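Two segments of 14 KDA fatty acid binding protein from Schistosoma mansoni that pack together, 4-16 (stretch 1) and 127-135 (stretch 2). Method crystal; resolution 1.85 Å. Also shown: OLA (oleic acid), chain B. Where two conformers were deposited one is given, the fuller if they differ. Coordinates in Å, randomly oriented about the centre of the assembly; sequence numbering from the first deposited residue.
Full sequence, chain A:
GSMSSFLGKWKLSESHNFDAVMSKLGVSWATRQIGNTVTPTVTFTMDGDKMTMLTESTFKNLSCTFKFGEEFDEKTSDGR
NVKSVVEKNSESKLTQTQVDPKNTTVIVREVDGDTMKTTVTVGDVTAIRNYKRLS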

# COMPACT_ATOMS: atom_id res chain seq x y z
N SER A 4 8.86 -14.27 1.92
CA SER A 4 7.95 -15.28 2.45
C SER A 4 7.09 -14.83 3.63
O SER A 4 5.98 -15.35 3.84
CB SER A 4 8.75 -16.55 2.83
OG SER A 4 9.64 -16.31 3.91
N SER A 5 7.58 -13.87 4.43
CA SER A 5 6.80 -13.40 5.58
C SER A 5 5.59 -12.56 5.17
O SER A 5 4.65 -12.41 5.95
CB SER A 5 7.68 -12.65 6.60
OG SER A 5 8.27 -11.49 6.03
N PHE A 6 5.61 -12.02 3.95
CA PHE A 6 4.46 -11.25 3.41
C PHE A 6 3.31 -12.09 2.92
O PHE A 6 2.20 -11.59 2.77
CB PHE A 6 4.91 -10.41 2.22
CG PHE A 6 5.53 -9.10 2.60
CD1 PHE A 6 6.87 -9.03 2.91
CD2 PHE A 6 4.79 -7.92 2.58
CE1 PHE A 6 7.44 -7.83 3.25
CE2 PHE A 6 5.35 -6.73 2.92
CZ PHE A 6 6.68 -6.69 3.27
N LEU A 7 3.58 -13.35 2.58
CA LEU A 7 2.63 -14.19 1.85
C LEU A 7 1.42 -14.53 2.67
O LEU A 7 1.53 -14.92 3.81
CB LEU A 7 3.30 -15.48 1.38
CG LEU A 7 4.56 -15.30 0.54
CD1 LEU A 7 5.07 -16.69 0.15
CD2 LEU A 7 4.29 -14.48 -0.66
N GLY A 8 0.26 -14.40 2.05
CA GLY A 8 -1.00 -14.64 2.72
C GLY A 8 -1.87 -13.38 2.73
O GLY A 8 -1.71 -12.48 1.90
N LYS A 9 -2.78 -13.32 3.69
CA LYS A 9 -3.77 -12.26 3.75
C LYS A 9 -3.64 -11.44 5.02
O LYS A 9 -3.28 -11.97 6.08
CB LYS A 9 -5.17 -12.84 3.73
CG LYS A 9 -5.57 -13.50 2.46
CD LYS A 9 -7.13 -13.59 2.40
CE LYS A 9 -7.58 -14.08 1.06
NZ LYS A 9 -8.20 -15.40 1.26
N TRP A 10 -4.03 -10.17 4.91
CA TRP A 10 -3.83 -9.17 5.96
C TRP A 10 -5.06 -8.28 6.01
O TRP A 10 -5.61 -7.99 4.98
CB TRP A 10 -2.59 -8.30 5.64
CG TRP A 10 -1.33 -9.07 5.56
CD1 TRP A 10 -0.81 -9.69 4.45
CD2 TRP A 10 -0.39 -9.31 6.62
NE1 TRP A 10 0.37 -10.31 4.76
CE2 TRP A 10 0.64 -10.11 6.09
CE3 TRP A 10 -0.32 -8.93 7.96
CZ2 TRP A 10 1.74 -10.53 6.86
CZ3 TRP A 10 0.76 -9.33 8.71
CH2 TRP A 10 1.77 -10.13 8.16
N LYS A 11 -5.53 -7.90 7.20
CA LYS A 11 -6.67 -7.01 7.30
C LYS A 11 -6.27 -5.79 8.14
O LYS A 11 -5.64 -5.91 9.19
CB LYS A 11 -7.91 -7.73 7.88
CG LYS A 11 -9.18 -6.85 7.91
CD LYS A 11 -10.38 -7.61 8.52
CE LYS A 11 -11.70 -6.94 8.18
NZ LYS A 11 -12.80 -7.95 8.12
N LEU A 12 -6.63 -4.62 7.64
CA LEU A 12 -6.38 -3.36 8.35
C LEU A 12 -7.01 -3.40 9.72
O LEU A 12 -8.22 -3.65 9.80
CB LEU A 12 -7.00 -2.16 7.62
CG LEU A 12 -6.67 -0.80 8.27
CD1 LEU A 12 -5.22 -0.41 8.00
CD2 LEU A 12 -7.60 0.23 7.72
N SER A 13 -6.19 -3.14 10.74
CA SER A 13 -6.62 -3.07 12.16
C SER A 13 -6.63 -1.69 12.76
O SER A 13 -7.52 -1.39 13.58
CB SER A 13 -5.78 -4.00 13.05
OG SER A 13 -4.39 -3.71 13.06
N GLU A 14 -5.68 -0.84 12.37
CA GLU A 14 -5.59 0.53 12.88
C GLU A 14 -4.99 1.49 11.87
O GLU A 14 -4.05 1.12 11.14
CB GLU A 14 -4.69 0.65 14.10
CG GLU A 14 -4.74 -0.44 15.12
CD GLU A 14 -3.58 -0.27 16.07
OE1 GLU A 14 -2.47 -0.77 15.78
OE2 GLU A 14 -3.79 0.47 17.05
N SER A 15 -5.45 2.73 11.93
CA SER A 15 -4.97 3.77 11.06
C SER A 15 -4.71 5.05 11.88
O SER A 15 -5.58 5.48 12.63
CB SER A 15 -6.00 4.04 10.00
OG SER A 15 -5.48 4.90 9.03
N HIS A 16 -3.56 5.66 11.70
CA HIS A 16 -3.16 6.88 12.40
C HIS A 16 -2.71 7.97 11.44
O HIS A 16 -1.81 7.77 10.63
CB HIS A 16 -1.99 6.55 13.36
CG HIS A 16 -1.38 7.76 14.03
ND1 HIS A 16 -1.86 8.26 15.23
CD2 HIS A 16 -0.33 8.54 13.69
CE1 HIS A 16 -1.12 9.30 15.59
NE2 HIS A 16 -0.21 9.51 14.66
N ALA A 127 1.51 8.98 7.74
CA ALA A 127 0.48 8.14 8.32
C ALA A 127 1.01 6.74 8.57
O ALA A 127 1.89 6.27 7.89
CB ALA A 127 -0.75 8.11 7.45
N ILE A 128 0.51 6.08 9.61
CA ILE A 128 0.88 4.68 9.87
C ILE A 128 -0.39 3.84 9.94
O ILE A 128 -1.33 4.17 10.66
CB ILE A 128 1.68 4.55 11.21
CG1 ILE A 128 2.96 5.37 11.16
CG2 ILE A 128 1.97 3.07 11.58
CD1 ILE A 128 3.72 5.39 12.47
N ARG A 129 -0.42 2.75 9.18
CA ARG A 129 -1.53 1.82 9.15
C ARG A 129 -1.06 0.41 9.43
O ARG A 129 -0.20 -0.13 8.73
CB ARG A 129 -2.22 1.88 7.79
CG ARG A 129 -2.92 3.20 7.56
CD ARG A 129 -3.06 3.56 6.11
NE ARG A 129 -3.98 2.71 5.36
CZ ARG A 129 -5.30 2.72 5.49
NH1 ARG A 129 -6.02 1.93 4.73
NH2 ARG A 129 -5.91 3.54 6.35
N ASN A 130 -1.61 -0.18 10.49
CA ASN A 130 -1.24 -1.53 10.92
C ASN A 130 -2.25 -2.54 10.39
O ASN A 130 -3.47 -2.33 10.49
CB ASN A 130 -1.22 -1.61 12.47
CG ASN A 130 0.05 -1.03 13.06
OD1 ASN A 130 1.12 -0.98 12.41
ND2 ASN A 130 -0.06 -0.51 14.27
N TYR A 131 -1.75 -3.63 9.84
CA TYR A 131 -2.55 -4.75 9.36
C TYR A 131 -2.19 -5.98 10.20
O TYR A 131 -1.05 -6.16 10.57
CB TYR A 131 -2.20 -5.07 7.90
CG TYR A 131 -2.65 -4.05 6.90
CD1 TYR A 131 -2.00 -2.80 6.80
CD2 TYR A 131 -3.75 -4.30 6.05
CE1 TYR A 131 -2.39 -1.86 5.85
CE2 TYR A 131 -4.17 -3.34 5.11
CZ TYR A 131 -3.50 -2.13 5.02
OH TYR A 131 -3.94 -1.25 4.07
N LYS A 132 -3.20 -6.79 10.52
CA LYS A 132 -3.02 -8.08 11.19
C LYS A 132 -3.10 -9.18 10.18
O LYS A 132 -3.91 -9.15 9.24
CB LYS A 132 -4.09 -8.30 12.28
CG LYS A 132 -4.17 -7.16 13.27
CD LYS A 132 -4.90 -7.54 14.59
CE LYS A 132 -6.40 -7.61 14.43
NZ LYS A 132 -7.00 -8.83 15.10
N ARG A 133 -2.26 -10.18 10.37
CA ARG A 133 -2.23 -11.35 9.49
C ARG A 133 -3.51 -12.18 9.77
O ARG A 133 -3.84 -12.43 10.91
CB ARG A 133 -0.97 -12.17 9.79
CG ARG A 133 -0.82 -13.46 9.02
CD ARG A 133 0.29 -14.35 9.58
NE ARG A 133 1.60 -13.70 9.63
CZ ARG A 133 2.45 -13.61 8.60
NH1 ARG A 133 2.11 -14.08 7.41
NH2 ARG A 133 3.64 -13.03 8.76
N LEU A 134 -4.20 -12.59 8.72
CA LEU A 134 -5.38 -13.41 8.87
C LEU A 134 -5.06 -14.92 8.92
O LEU A 134 -4.08 -15.42 8.35
CB LEU A 134 -6.39 -13.14 7.76
CG LEU A 134 -7.09 -11.79 7.79
CD1 LEU A 134 -7.92 -11.63 6.56
CD2 LEU A 134 -8.00 -11.60 9.01
N SER A 135 -5.96 -15.60 9.62
CA SER A 135 -5.97 -17.04 9.89
C SER A 135 -4.80 -17.53 10.71
O SER A 135 -4.98 -17.72 11.93
CB SER A 135 -6.17 -17.84 8.61
OG SER A 135 -7.54 -17.73 8.28
C1 OLA B . -2.19 1.16 2.57
O1 OLA B . -1.82 0.15 2.00
O2 OLA B . -2.83 0.96 3.72
C2 OLA B . -1.93 2.60 2.14
C3 OLA B . -1.84 2.93 0.64
C4 OLA B . -2.71 4.16 0.24
C5 OLA B . -1.97 5.36 -0.37
C6 OLA B . -2.75 6.67 -0.26
C7 OLA B . -3.76 6.94 -1.37
C8 OLA B . -5.14 6.37 -1.08
C9 OLA B . -6.22 7.43 -1.12
C10 OLA B . -7.50 7.18 -0.79
C11 OLA B . -8.00 5.83 -0.32
C12 OLA B . -9.33 5.46 -0.97
C13 OLA B . -10.03 4.27 -0.29
C14 OLA B . -9.36 2.91 -0.52
C15 OLA B . -8.39 2.52 0.60
C16 OLA B . -7.41 1.43 0.15
C17 OLA B . -5.94 1.83 0.31
C18 OLA B . -5.44 1.42 1.67
O HOH W 1 3.77 -15.70 5.33
O HOH W 2 -0.06 -15.61 6.16
O HOH W 3 -2.76 -15.29 6.08

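The antiparallel pairing of strand 8-16 with strand 127-133 is interrupted by a beta bulge: Leu12 lies opposite Tyr131, but Glu14 pairs with Asn130, so Ser13 is the extra residue. Its backbone supplies the evidence, with a phi/psi of -108/-36 and two successive amides converging on one carbonyl, Ser13 N to Asn130 O at 2.8 Å and Glu14 N to Asn130 O at 3.3 Å. Asn130 N returns a bond to Glu14 O (2.8 Å), and its side chain repeats the pairing, ND2 reaching Glu14 OE1 at 2.9 Å and 175°.

Regular ladders continue on both sides of the bulge. Lys11 and Lys132 exchange N-to-O bonds of 2.9 Å in each direction; beyond the bulge, His16 N bonds Ile128 O (2.9 Å) and Ile128 N bonds His16 O (3.0 Å). Leu134 N extends the pairing to Lys9 O (2.9 Å, 174°).

Trp10, Leu12, Tyr131 and Arg133 share one face of the sheet. Arg133 CB sits 3.8 Å from the centroid of the Trp10 six-membered ring, 24° off its normal, so the aliphatic base of the arginine covers the indole. Its guanidinium then reaches the segment before the strand, NH2 donating to Ser5 O at 3.0 Å, while water 2 links Arg133 NH1 (2.9 Å) to Leu7 O (2.9 Å). Trp10 is buried yet satisfied, its NE1 donating to Phe6 O at 3.0 Å.

Leu12 CD1 lies 4.0 Å from the Tyr131 ring centroid, 19° off the normal, and also over the Arg129 guanidinium. A branched apolar side chain thus covers two flat groups whose polar atoms bind the oleic acid: Arg129 NE to OLA O2 at 2.7 Å, and Tyr131 OH to OLA O2 at a very short 2.5 Å. The two stretches bury 992 Å² in total.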